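Local coordinates for EAL domain protein (Vibrio cholerae serotype O1, PDB 6IJ2), which hydrolyses cyclic dinucleotides, degrading c-di-GMP and cGAMP as a metal-dependent EAL-type phosphodiesterase, and is caught here with the linear dinucleotide 5'-pGpG bound, at residues A[24-29]-A[46-51]; A[154-159]-A[177-182]; A[211-216]-A[231-236]. The protein carries 1 engineered substitution. All coordinates share one frame; numbering follows the deposited sequence.

Contact 1 of 3, residues A[24-29]-A[46-51]; sequences FDFTMA and ALVRGL. With nucleotides of chain B.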
# COMPACT_ATOMS: atom_id res chain seq x y z
N PHE A 24 -11.82 -11.40 -29.89
CA PHE A 24 -12.00 -9.97 -30.02
C PHE A 24 -10.68 -9.37 -30.48
O PHE A 24 -9.62 -9.97 -30.33
CB PHE A 24 -12.43 -9.33 -28.69
CG PHE A 24 -11.46 -9.56 -27.56
CD1 PHE A 24 -11.54 -10.70 -26.78
CD2 PHE A 24 -10.47 -8.63 -27.28
CE1 PHE A 24 -10.64 -10.91 -25.74
CE2 PHE A 24 -9.57 -8.84 -26.25
CZ PHE A 24 -9.66 -9.98 -25.48
N ASP A 25 -10.76 -8.19 -31.05
CA ASP A 25 -9.59 -7.43 -31.48
C ASP A 25 -9.61 -6.07 -30.75
O ASP A 25 -10.60 -5.70 -30.19
CB ASP A 25 -9.53 -7.25 -32.99
CG ASP A 25 -8.11 -7.10 -33.51
OD1 ASP A 25 -7.16 -7.32 -32.76
OD2 ASP A 25 -7.92 -6.78 -34.68
N PHE A 26 -8.52 -5.33 -30.83
CA PHE A 26 -8.36 -4.06 -30.12
C PHE A 26 -7.10 -3.40 -30.66
O PHE A 26 -6.37 -3.97 -31.47
CB PHE A 26 -8.25 -4.28 -28.60
CG PHE A 26 -7.12 -5.18 -28.21
CD1 PHE A 26 -7.27 -6.55 -28.25
CD2 PHE A 26 -5.91 -4.64 -27.81
CE1 PHE A 26 -6.22 -7.38 -27.90
CE2 PHE A 26 -4.86 -5.47 -27.46
CZ PHE A 26 -5.01 -6.84 -27.51
N THR A 27 -6.85 -2.18 -30.20
CA THR A 27 -5.64 -1.47 -30.60
C THR A 27 -5.18 -0.64 -29.41
O THR A 27 -5.59 -0.89 -28.27
CB THR A 27 -5.90 -0.65 -31.88
OG1 THR A 27 -4.67 -0.09 -32.36
CG2 THR A 27 -6.90 0.47 -31.63
N MET A 28 -4.33 0.36 -29.66
CA MET A 28 -3.70 1.12 -28.60
C MET A 28 -3.92 2.61 -28.78
O MET A 28 -3.99 3.13 -29.89
CB MET A 28 -2.19 0.86 -28.54
CG MET A 28 -1.80 -0.53 -28.11
SD MET A 28 -2.15 -0.83 -26.36
CE MET A 28 -2.28 -2.62 -26.45
N ALA A 29 -4.04 3.29 -27.64
CA ALA A 29 -3.85 4.72 -27.52
C ALA A 29 -2.52 4.96 -26.82
O ALA A 29 -1.94 4.05 -26.22
CB ALA A 29 -5.00 5.38 -26.74
N ALA A 46 1.39 3.09 -23.49
CA ALA A 46 0.42 2.43 -24.35
C ALA A 46 -0.79 1.96 -23.54
O ALA A 46 -0.63 1.32 -22.49
CB ALA A 46 1.06 1.24 -25.08
N LEU A 47 -1.99 2.26 -24.03
CA LEU A 47 -3.23 1.98 -23.31
C LEU A 47 -4.21 1.30 -24.25
O LEU A 47 -4.45 1.80 -25.35
CB LEU A 47 -3.84 3.27 -22.77
CG LEU A 47 -2.97 4.02 -21.76
CD1 LEU A 47 -3.45 5.44 -21.67
CD2 LEU A 47 -3.04 3.33 -20.39
N VAL A 48 -4.78 0.19 -23.80
CA VAL A 48 -5.65 -0.61 -24.66
C VAL A 48 -6.93 0.15 -24.99
O VAL A 48 -7.50 0.86 -24.15
CB VAL A 48 -5.93 -1.95 -23.96
CG1 VAL A 48 -7.42 -2.19 -23.81
CG2 VAL A 48 -5.28 -3.09 -24.71
N ARG A 49 -7.40 -0.01 -26.23
CA ARG A 49 -8.64 0.59 -26.70
C ARG A 49 -9.30 -0.37 -27.67
O ARG A 49 -8.63 -1.19 -28.30
CB ARG A 49 -8.41 1.93 -27.44
CG ARG A 49 -7.88 3.06 -26.57
CD ARG A 49 -8.89 3.47 -25.51
NE ARG A 49 -8.41 4.59 -24.72
CZ ARG A 49 -7.72 4.45 -23.59
NH1 ARG A 49 -7.30 5.52 -22.92
NH2 ARG A 49 -7.45 3.24 -23.14
N GLY A 50 -10.62 -0.27 -27.79
CA GLY A 50 -11.32 -1.01 -28.81
C GLY A 50 -10.98 -0.48 -30.20
O GLY A 50 -10.36 0.57 -30.36
N LEU A 51 -11.40 -1.24 -31.22
CA LEU A 51 -11.11 -0.84 -32.59
C LEU A 51 -11.81 0.47 -32.97
O LEU A 51 -11.34 1.18 -33.87
CB LEU A 51 -11.51 -1.95 -33.57
CG LEU A 51 -10.62 -3.20 -33.52
CD1 LEU A 51 -11.05 -4.20 -34.59
CD2 LEU A 51 -9.14 -2.84 -33.66
P G B 2 -7.52 3.88 -19.32
OP1 G B 2 -6.71 4.11 -20.46
OP2 G B 2 -8.94 3.86 -19.45
O5' G B 2 -7.09 2.55 -18.60
C5' G B 2 -7.91 1.92 -17.62
C4' G B 2 -7.15 0.80 -16.97
O4' G B 2 -6.76 -0.16 -17.98
C3' G B 2 -5.87 1.19 -16.25
O3' G B 2 -5.73 0.53 -15.00
C2' G B 2 -4.77 0.68 -17.17
O2' G B 2 -3.57 0.32 -16.55
C1' G B 2 -5.44 -0.55 -17.77
N9 G B 2 -4.85 -0.87 -19.05
C8 G B 2 -4.83 -0.09 -20.18
N7 G B 2 -4.16 -0.62 -21.16
C5 G B 2 -3.68 -1.81 -20.64
C6 G B 2 -2.89 -2.82 -21.24
O6 G B 2 -2.41 -2.85 -22.36
N1 G B 2 -2.65 -3.86 -20.36
C2 G B 2 -3.10 -3.93 -19.07
N2 G B 2 -2.75 -5.01 -18.38
N3 G B 2 -3.86 -3.01 -18.51
C4 G B 2 -4.11 -1.98 -19.34
O HOH W 1 -12.72 -3.69 -30.55
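Thr27 and Arg49 face each other as a hydrogen-bonded antiparallel pair, one of two such pairs between 24-29 and 46-51. Thr27 N reaches Arg49 O at 2.8 Å in a nearly straight bond, 172° at the hydrogen, and Arg49 N returns a bond to Thr27 O. Ala29 and Leu47 repeat the pattern, Ala29 N lying 2.8 Å from Leu47 O. Between them Met28 and Val48 form the non-hydrogen-bonded pair.

Apolar contacts gather on the face carrying Met28 and Val48. The Met28 chain bends at chi2 (-70°), and its CE comes to Val48 CG2 at a tight 3.5 Å while lying in plane at the edge of the Phe26 ring. The same CG2 also meets Phe26 CD2 obliquely, at 3.5 Å, so CE and the ring together form the surface that this methyl packs on. Helix 68-85 packs on this side through Cys75.

The two strands, 27-35 and 41-49, make the beta hairpin that opens the EAL domain, a variant of the TIM barrel whose first strand runs antiparallel to its neighbour.

Nucleotide binding occupies the other edge of strand 41-49. Val48 N donates to N7 of G2 of chain B at 2.8 Å and 175°, so the main chain itself holds the base. On the face with Thr27, Ala29 and Leu47, Ala29 CB lies over one face of the Arg49 guanidinium, toward its rim. Arg49 NH1 and NH2 grip OP1 of the G2 phosphate in two bent bonds, each at 2.9 Å, with OP1 at the edge of the group near its plane; NH2 also donates to Val48 O, which fixes the turn of the group.

Toward the exposed end, Leu51 CD1 rests on Asp25 CB at 3.8 Å, and a water links Asp25 O to Leu51 N.

Contact 2 of 3, residues A[154-159]-A[177-182]; sequences QTAIDD and IVKVDM. With CA (calcium ion), chain I; CA (calcium ion), chain L; CA (calcium ion), chain J; CA (calcium ion), chain K.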
# COMPACT_ATOMS: atom_id res chain seq x y z
N GLN A 154 13.47 -1.31 -19.16
CA GLN A 154 13.19 -0.42 -18.05
C GLN A 154 11.96 -0.94 -17.30
O GLN A 154 11.12 -1.63 -17.87
CB GLN A 154 12.96 1.01 -18.55
CG GLN A 154 14.22 1.68 -19.11
CD GLN A 154 15.22 2.02 -18.02
OE1 GLN A 154 14.91 2.77 -17.10
NE2 GLN A 154 16.41 1.45 -18.11
N THR A 155 11.90 -0.65 -16.00
CA THR A 155 10.81 -1.11 -15.15
C THR A 155 10.27 0.02 -14.29
O THR A 155 11.01 0.93 -13.90
CB THR A 155 11.24 -2.26 -14.22
OG1 THR A 155 12.23 -1.78 -13.30
CG2 THR A 155 11.83 -3.41 -15.06
N ALA A 156 8.98 -0.09 -13.95
CA ALA A 156 8.31 0.89 -13.10
C ALA A 156 7.29 0.22 -12.20
O ALA A 156 6.61 -0.73 -12.63
CB ALA A 156 7.59 1.97 -13.93
N ILE A 157 7.17 0.72 -10.98
CA ILE A 157 6.00 0.44 -10.14
C ILE A 157 4.89 1.39 -10.57
O ILE A 157 5.07 2.61 -10.55
CB ILE A 157 6.34 0.58 -8.65
CG1 ILE A 157 7.35 -0.49 -8.25
CG2 ILE A 157 5.08 0.48 -7.80
CD1 ILE A 157 7.79 -0.41 -6.83
N ASP A 158 3.76 0.83 -10.99
CA ASP A 158 2.71 1.63 -11.62
C ASP A 158 1.88 2.41 -10.60
O ASP A 158 1.53 3.58 -10.82
CB ASP A 158 1.83 0.69 -12.44
CG ASP A 158 0.94 1.41 -13.46
OD1 ASP A 158 0.87 2.65 -13.48
OD2 ASP A 158 0.32 0.69 -14.27
N ASP A 159 1.54 1.81 -9.48
CA ASP A 159 0.45 2.38 -8.72
C ASP A 159 0.90 2.67 -7.30
O ASP A 159 0.27 2.23 -6.35
CB ASP A 159 -0.77 1.44 -8.72
CG ASP A 159 -1.27 1.11 -10.13
OD1 ASP A 159 -0.91 1.81 -11.10
OD2 ASP A 159 -2.04 0.13 -10.26
N ILE A 177 11.74 3.42 -12.24
CA ILE A 177 10.78 4.50 -12.04
C ILE A 177 9.71 4.02 -11.06
O ILE A 177 9.36 2.84 -11.02
CB ILE A 177 10.19 4.94 -13.39
CG1 ILE A 177 11.21 5.82 -14.13
CG2 ILE A 177 8.87 5.66 -13.23
CD1 ILE A 177 10.86 6.17 -15.55
N VAL A 178 9.21 4.94 -10.24
CA VAL A 178 8.00 4.70 -9.45
C VAL A 178 6.98 5.74 -9.89
O VAL A 178 7.26 6.95 -9.83
CB VAL A 178 8.26 4.76 -7.94
CG1 VAL A 178 6.93 4.80 -7.17
CG2 VAL A 178 8.97 3.51 -7.50
N LYS A 179 5.84 5.27 -10.40
CA LYS A 179 4.75 6.16 -10.81
C LYS A 179 3.85 6.41 -9.61
O LYS A 179 3.41 5.46 -8.96
CB LYS A 179 3.94 5.55 -11.96
CG LYS A 179 4.82 5.34 -13.18
CD LYS A 179 4.22 5.96 -14.46
CE LYS A 179 3.20 5.11 -15.05
NZ LYS A 179 2.66 5.63 -16.36
N VAL A 180 3.58 7.68 -9.32
CA VAL A 180 2.81 8.04 -8.13
C VAL A 180 1.36 8.25 -8.54
O VAL A 180 1.07 9.09 -9.40
CB VAL A 180 3.37 9.29 -7.44
CG1 VAL A 180 2.50 9.65 -6.22
CG2 VAL A 180 4.80 9.03 -7.01
N ASP A 181 0.46 7.51 -7.89
CA ASP A 181 -0.95 7.51 -8.24
C ASP A 181 -1.52 8.92 -8.16
O ASP A 181 -1.15 9.71 -7.28
CB ASP A 181 -1.72 6.59 -7.29
CG ASP A 181 -3.19 6.52 -7.62
OD1 ASP A 181 -3.54 5.84 -8.60
OD2 ASP A 181 -3.99 7.14 -6.92
N MET A 182 -2.47 9.22 -9.04
CA MET A 182 -3.02 10.57 -9.09
C MET A 182 -3.73 10.95 -7.80
O MET A 182 -3.84 12.14 -7.49
CB MET A 182 -3.99 10.72 -10.26
CG MET A 182 -5.25 9.92 -10.16
SD MET A 182 -6.26 10.29 -11.62
CE MET A 182 -7.87 10.03 -10.92
CA CA I . -0.44 4.00 -12.10
CA CA L . -2.34 0.01 -12.71
CA CA J . 0.05 2.32 -16.04
CA CA K . -0.03 0.26 -4.96
O HOH W 2 -0.09 4.62 -15.79
O HOH W 3 -1.98 4.13 -10.35
O HOH W 4 -1.13 -1.51 -6.37
O HOH W 5 2.08 -0.60 -5.64
O HOH W 6 -3.59 -1.55 -14.02
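Ile157 and Val178 lie side by side in a parallel beta bridge, Ile157 CB 4.1 Å from Val178 CG2, within the beta-alpha-beta unit of strand 154-160, helix 166-170 and strand 177-180 of the EAL barrel. Here packing is close: Leu170 of the helix covers both side chains, and on the other face Ala156 CB touches Ile177 CG2. Three backbone bonds bind the strands, the last from Lys179 N to Ile157 O at 2.8 Å.

Beyond Ile157 the chain turns a corner, and metal ions and water replace side-chain packing. With CG anti to its backbone N (chi1 -164°), Asp158 brings OD1 between two calcium ions, 2.3 Å from that of chain I and 2.7 Å from that of chain J; its backbone O binds the former too. Asp159 OD1 binds the chain I calcium, and both its oxygens bind the chain L ion, OD1 less closely. Glu45, Asn95, Glu128 and Glu215, with a nucleotide phosphate and waters, complete the central pair of sites. Lys179, bent at chi2 and chi3, passes CE beside Asp158 OD1 and forms a salt bridge with Glu128; Lys179 NZ also donates to the oxygen of a water on the chain J calcium, at 3.0 Å.

Contact 3 of 3, residues A[211-216]-A[231-236]; sequences QPLAEG and VELMQG. With CA (calcium ion), chain I; nucleotides of chain B.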
# COMPACT_ATOMS: atom_id res chain seq x y z
N GLN A 211 13.59 6.99 -9.90
CA GLN A 211 13.09 8.21 -10.51
C GLN A 211 11.58 8.32 -10.35
O GLN A 211 10.85 7.40 -10.78
CB GLN A 211 13.48 8.26 -11.98
CG GLN A 211 13.07 9.52 -12.69
CD GLN A 211 13.82 9.68 -14.02
OE1 GLN A 211 14.18 8.70 -14.66
NE2 GLN A 211 14.05 10.92 -14.42
N PRO A 212 11.07 9.40 -9.77
CA PRO A 212 9.62 9.54 -9.60
C PRO A 212 8.96 10.05 -10.86
O PRO A 212 9.57 10.74 -11.68
CB PRO A 212 9.49 10.56 -8.47
CG PRO A 212 10.68 11.44 -8.67
CD PRO A 212 11.79 10.53 -9.16
N LEU A 213 7.68 9.70 -10.98
CA LEU A 213 6.84 10.14 -12.09
C LEU A 213 5.44 10.40 -11.53
O LEU A 213 4.81 9.47 -11.02
CB LEU A 213 6.78 9.08 -13.19
CG LEU A 213 6.19 9.40 -14.56
CD1 LEU A 213 6.61 8.32 -15.54
CD2 LEU A 213 4.66 9.45 -14.47
N ALA A 214 4.94 11.62 -11.67
CA ALA A 214 3.63 11.96 -11.13
C ALA A 214 2.54 11.69 -12.16
O ALA A 214 2.58 12.28 -13.26
CB ALA A 214 3.61 13.42 -10.67
N GLU A 215 1.59 10.83 -11.82
CA GLU A 215 0.47 10.47 -12.68
C GLU A 215 -0.74 11.38 -12.46
O GLU A 215 -0.97 11.89 -11.36
CB GLU A 215 0.02 9.03 -12.44
CG GLU A 215 1.06 7.95 -12.72
CD GLU A 215 0.48 6.54 -12.56
OE1 GLU A 215 0.78 5.69 -13.41
OE2 GLU A 215 -0.28 6.28 -11.59
N GLY A 216 -1.52 11.54 -13.52
CA GLY A 216 -2.82 12.17 -13.40
C GLY A 216 -2.81 13.64 -13.05
O GLY A 216 -3.74 14.12 -12.40
N VAL A 231 9.97 16.88 -8.80
CA VAL A 231 9.51 15.90 -9.78
C VAL A 231 9.85 16.41 -11.17
O VAL A 231 9.60 17.58 -11.50
CB VAL A 231 8.01 15.64 -9.66
CG1 VAL A 231 7.59 14.61 -10.74
CG2 VAL A 231 7.61 15.13 -8.25
N GLU A 232 10.43 15.54 -12.01
CA GLU A 232 10.69 15.90 -13.39
C GLU A 232 9.69 15.25 -14.34
O GLU A 232 9.07 15.95 -15.14
CB GLU A 232 12.12 15.53 -13.78
CG GLU A 232 13.16 16.28 -12.97
CD GLU A 232 14.52 16.29 -13.66
OE1 GLU A 232 14.65 15.62 -14.70
OE2 GLU A 232 15.44 16.98 -13.16
N LEU A 233 9.50 13.94 -14.24
CA LEU A 233 8.60 13.23 -15.15
C LEU A 233 7.16 13.35 -14.67
O LEU A 233 6.84 13.05 -13.51
CB LEU A 233 9.00 11.76 -15.26
CG LEU A 233 10.42 11.47 -15.70
CD1 LEU A 233 10.66 9.97 -15.83
CD2 LEU A 233 10.70 12.18 -17.02
N MET A 234 6.27 13.78 -15.58
CA MET A 234 4.86 13.89 -15.25
C MET A 234 4.01 13.37 -16.40
O MET A 234 4.44 13.32 -17.56
CB MET A 234 4.46 15.34 -14.91
CG MET A 234 5.19 15.89 -13.68
SD MET A 234 4.48 17.45 -13.15
CE MET A 234 5.89 18.25 -12.36
N GLN A 235 2.78 13.01 -16.06
CA GLN A 235 1.81 12.48 -17.00
C GLN A 235 0.44 12.94 -16.55
O GLN A 235 0.19 13.07 -15.34
CB GLN A 235 1.92 10.95 -17.04
CG GLN A 235 1.04 10.25 -18.02
CD GLN A 235 1.27 8.75 -18.01
OE1 GLN A 235 2.18 8.23 -17.34
NE2 GLN A 235 0.45 8.04 -18.75
N GLY A 236 -0.46 13.21 -17.49
CA GLY A 236 -1.80 13.58 -17.09
C GLY A 236 -2.51 14.41 -18.14
O GLY A 236 -1.91 14.94 -19.08
CA CA I . -0.44 4.00 -12.10
OP3 G B 1 -2.19 3.93 -13.66
P G B 1 -3.04 3.11 -14.48
OP1 G B 1 -2.32 2.55 -15.57
OP2 G B 1 -3.68 2.20 -13.58
O5' G B 1 -4.13 4.13 -14.98
C5' G B 1 -4.13 4.63 -16.31
C4' G B 1 -5.45 5.30 -16.61
O4' G B 1 -5.40 6.67 -16.15
C3' G B 1 -5.86 5.37 -18.08
O3' G B 1 -7.20 4.96 -18.30
C2' G B 1 -5.74 6.85 -18.41
O2' G B 1 -6.66 7.34 -19.34
C1' G B 1 -6.06 7.48 -17.06
N9 G B 1 -5.55 8.83 -16.94
C8 G B 1 -4.39 9.33 -17.46
N7 G B 1 -4.19 10.58 -17.17
C5 G B 1 -5.28 10.93 -16.39
C6 G B 1 -5.61 12.16 -15.78
O6 G B 1 -5.00 13.22 -15.81
N1 G B 1 -6.82 12.08 -15.09
C2 G B 1 -7.59 10.96 -15.00
N2 G B 1 -8.70 11.07 -14.28
N3 G B 1 -7.29 9.80 -15.56
C4 G B 1 -6.12 9.86 -16.23
O HOH W 7 11.13 12.83 -12.00
O HOH W 3 -1.98 4.13 -10.35
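Leu213 and Leu233 cross at about a right angle, with Leu213 CG resting on Leu233 CB at 3.7 Å, at the heart of the beta-alpha-beta unit that joins strand 211-214 through helix 220-229 to strand 233-244, the last strand of the EAL barrel. On the other face Ala214 CB packs against both Val231 CG1 and Met234 CG, each 4.2 Å away, and Leu226 of the helix closes over Ala214 and Met234.

At one end of this centre Leu233 CD1 lies against the amide carbon of Gln211, CD, at 3.7 Å. At the other, Gln235 is extended, CG opposite the backbone N (chi1 -177°), which carries its chain obliquely across Leu213, and its CB and OE1 both touch Leu213 CD2. The Gln235 amide is satisfied by Lys179 at OE1 and by Gln31 and Glu45 at NE2.

The backbones are tied by Ala214 N to Leu233 O at 3.0 Å and by Gln235 N to Ala214 O at 2.9 Å. Farther out, a water bridges Pro212 O and Glu232 N. At the C-terminal end Gly216 and Gly236 bring their CA atoms within 4.1 Å of each other beside the guanine O6 of G1 of chain B. The extended Glu215 grips the chain I calcium with both carboxylate oxygens, OE2 at 2.3 Å; G1 OP3 binds the same ion, also at 2.3 Å.

How the contacts relate
All three contacts join neighbouring strands of one sheet and are largely buried, yet their chemistry follows their position. Contact 1 is the antiparallel one, lies farthest from the chain's centre and has an exposed end; contacts 2 and 3 each pair the two parallel strands of a beta-alpha-beta unit. These two touch, since strands 177-180 and 211-214 are neighbours: Val180 N probably donates to Leu213 O, and both contacts supply ligands to the chain I calcium. Contact 1 touches neither, but strand 27-35 borders strand 233-244, closing the sheet. Contact 1 holds one nucleotide through backbone and arginine, contact 2 is dominated by metal-bound carboxylates, and contact 3 combines one carboxylate with glycines beside the other guanine.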